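Local coordinates for protein caltubin, EF-hand (Lymnaea stagnalis, PDB 6VAN) that binds metal ions through EF-hand loops, strontium in this crystal and probably calcium in the pond snail, at residues A46-R51 with A80-K85. Sequence-based numbering, arbitrary orientation.
Sequences AAFISR and ANEWFK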
# COMPACT_ATOMS: atom_id res chain seq x y z
N ALA A 46 -13.40 1.05 0.90
CA ALA A 46 -14.30 -0.13 0.96
C ALA A 46 -13.73 -1.28 0.12
O ALA A 46 -13.76 -2.42 0.61
CB ALA A 46 -15.70 0.27 0.54
N ALA A 47 -13.17 -1.01 -1.07
CA ALA A 47 -12.65 -2.02 -2.03
C ALA A 47 -11.37 -2.68 -1.46
O ALA A 47 -11.14 -3.89 -1.72
CB ALA A 47 -12.35 -1.36 -3.35
N PHE A 48 -10.56 -1.87 -0.80
CA PHE A 48 -9.33 -2.31 -0.08
C PHE A 48 -9.73 -3.37 0.96
O PHE A 48 -9.13 -4.48 0.99
CB PHE A 48 -8.65 -1.12 0.56
CG PHE A 48 -7.31 -1.44 1.16
CD1 PHE A 48 -7.21 -1.89 2.47
CD2 PHE A 48 -6.13 -1.28 0.43
CE1 PHE A 48 -5.98 -2.19 3.03
CE2 PHE A 48 -4.91 -1.58 1.00
CZ PHE A 48 -4.83 -2.02 2.30
N ILE A 49 -10.74 -3.05 1.76
CA ILE A 49 -11.26 -3.98 2.79
C ILE A 49 -11.81 -5.23 2.10
O ILE A 49 -11.48 -6.34 2.55
CB ILE A 49 -12.26 -3.26 3.73
CG1 ILE A 49 -11.58 -2.19 4.59
CG2 ILE A 49 -13.01 -4.30 4.59
CD1 ILE A 49 -12.51 -1.29 5.41
N SER A 50 -12.60 -5.09 1.02
CA SER A 50 -13.31 -6.21 0.35
C SER A 50 -12.34 -7.27 -0.20
O SER A 50 -12.65 -8.45 -0.13
CB SER A 50 -14.26 -5.72 -0.73
OG SER A 50 -14.73 -6.80 -1.53
N ARG A 51 -11.18 -6.87 -0.74
CA ARG A 51 -10.22 -7.85 -1.30
C ARG A 51 -9.68 -8.76 -0.17
O ARG A 51 -9.25 -9.90 -0.50
CB ARG A 51 -9.07 -7.16 -2.05
CG ARG A 51 -9.37 -6.94 -3.53
CD ARG A 51 -8.41 -5.98 -4.20
NE ARG A 51 -7.07 -6.18 -3.71
CZ ARG A 51 -6.29 -7.21 -4.02
NH1 ARG A 51 -5.07 -7.28 -3.50
NH2 ARG A 51 -6.70 -8.15 -4.86
N ALA A 80 -0.96 -5.43 -7.27
CA ALA A 80 -0.03 -4.35 -7.63
C ALA A 80 -0.82 -3.09 -8.01
O ALA A 80 -0.44 -1.99 -7.58
CB ALA A 80 0.90 -4.79 -8.74
N ASN A 81 -1.89 -3.24 -8.77
CA ASN A 81 -2.71 -2.10 -9.21
C ASN A 81 -3.32 -1.37 -8.01
O ASN A 81 -3.51 -0.16 -8.07
CB ASN A 81 -3.75 -2.56 -10.21
CG ASN A 81 -4.36 -1.43 -10.98
OD1 ASN A 81 -3.71 -0.43 -11.25
ND2 ASN A 81 -5.59 -1.62 -11.40
N GLU A 82 -3.68 -2.10 -6.98
CA GLU A 82 -4.26 -1.45 -5.79
C GLU A 82 -3.27 -0.45 -5.20
O GLU A 82 -3.64 0.66 -4.94
CB GLU A 82 -4.60 -2.51 -4.76
CG GLU A 82 -5.19 -1.95 -3.47
CD GLU A 82 -5.62 -3.06 -2.52
OE1 GLU A 82 -4.73 -3.68 -1.93
OE2 GLU A 82 -6.80 -3.29 -2.41
N TRP A 83 -2.01 -0.84 -5.04
CA TRP A 83 -0.97 0.08 -4.50
C TRP A 83 -0.66 1.18 -5.52
O TRP A 83 -0.40 2.30 -5.15
CB TRP A 83 0.27 -0.70 -4.09
CG TRP A 83 0.01 -1.67 -2.99
CD1 TRP A 83 0.09 -3.02 -3.05
CD2 TRP A 83 -0.41 -1.35 -1.66
NE1 TRP A 83 -0.29 -3.56 -1.87
CE2 TRP A 83 -0.61 -2.57 -0.99
CE3 TRP A 83 -0.68 -0.15 -0.99
CZ2 TRP A 83 -1.01 -2.61 0.35
CZ3 TRP A 83 -1.07 -0.20 0.33
CH2 TRP A 83 -1.22 -1.41 0.98
N PHE A 84 -0.65 0.83 -6.80
CA PHE A 84 -0.45 1.83 -7.88
C PHE A 84 -1.51 2.94 -7.73
O PHE A 84 -1.17 4.13 -7.67
CB PHE A 84 -0.56 1.14 -9.24
CG PHE A 84 -0.32 2.07 -10.41
CD1 PHE A 84 0.96 2.41 -10.79
CD2 PHE A 84 -1.39 2.59 -11.13
CE1 PHE A 84 1.18 3.25 -11.88
CE2 PHE A 84 -1.16 3.44 -12.21
CZ PHE A 84 0.12 3.77 -12.57
N LYS A 85 -2.78 2.56 -7.65
CA LYS A 85 -3.89 3.53 -7.57
C LYS A 85 -3.78 4.35 -6.30
O LYS A 85 -4.07 5.56 -6.33
CB LYS A 85 -5.23 2.82 -7.69
CG LYS A 85 -5.43 2.25 -9.08
CD LYS A 85 -6.83 1.89 -9.41
CE LYS A 85 -7.35 0.76 -8.58
NZ LYS A 85 -8.73 0.41 -9.01
O HOH W 1 -3.10 -5.14 -3.03
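Glu82 spans the gap between two helices; the axes of the two short segments come within 11.8 Å of each other, nearly antiparallel. Its CB points toward residues 46-51, and the chain leaves it fully stretched, with CG anti to the backbone N (chi1 179°) and the chain running on extended to CD. CG lies 4.1 Å from Phe48 CD2, and CD closes on the same ring carbon at 3.5 Å, the carboxylate plane tilted 31° from the ring. At the tip the two oxygens part. OE2 takes a weak, bent hydrogen bond, part of a salt bridge, from Arg51 NE at 3.2 Å, the two side chains meeting end to end. OE1 rests 3.6 Å from Phe48 CE2, forms a salt bridge with Arg52 NH2, and accepts from a water that in turn accepts from Arg51 NH1. The buried carboxylate thus faces two arginines, which would probably favour its ionised state; Arg51 NH2 also pairs with Glu78. Beyond the acid, the Phe48 ring directs its edge at the six-membered ring of Trp83 in an offset edge-to-face pair, planes at 79°, with Phe48 CE2 3.7 Å from Trp83 CH2. An alanine in place of Glu82 would take away the carboxylate that Arg51 and Arg52 share and would probably loosen the link between the helices. Val29 and Tyr32 of helix 26-34 flank Phe48 and Trp83, respectively. The contact joins helix 42-52, which leads into the second strontium-binding loop, to helix 77-87, which leads into the third: entering helices of successive EF-hand helix-loop-helix motifs, packed across the junction between the two halves of the chain.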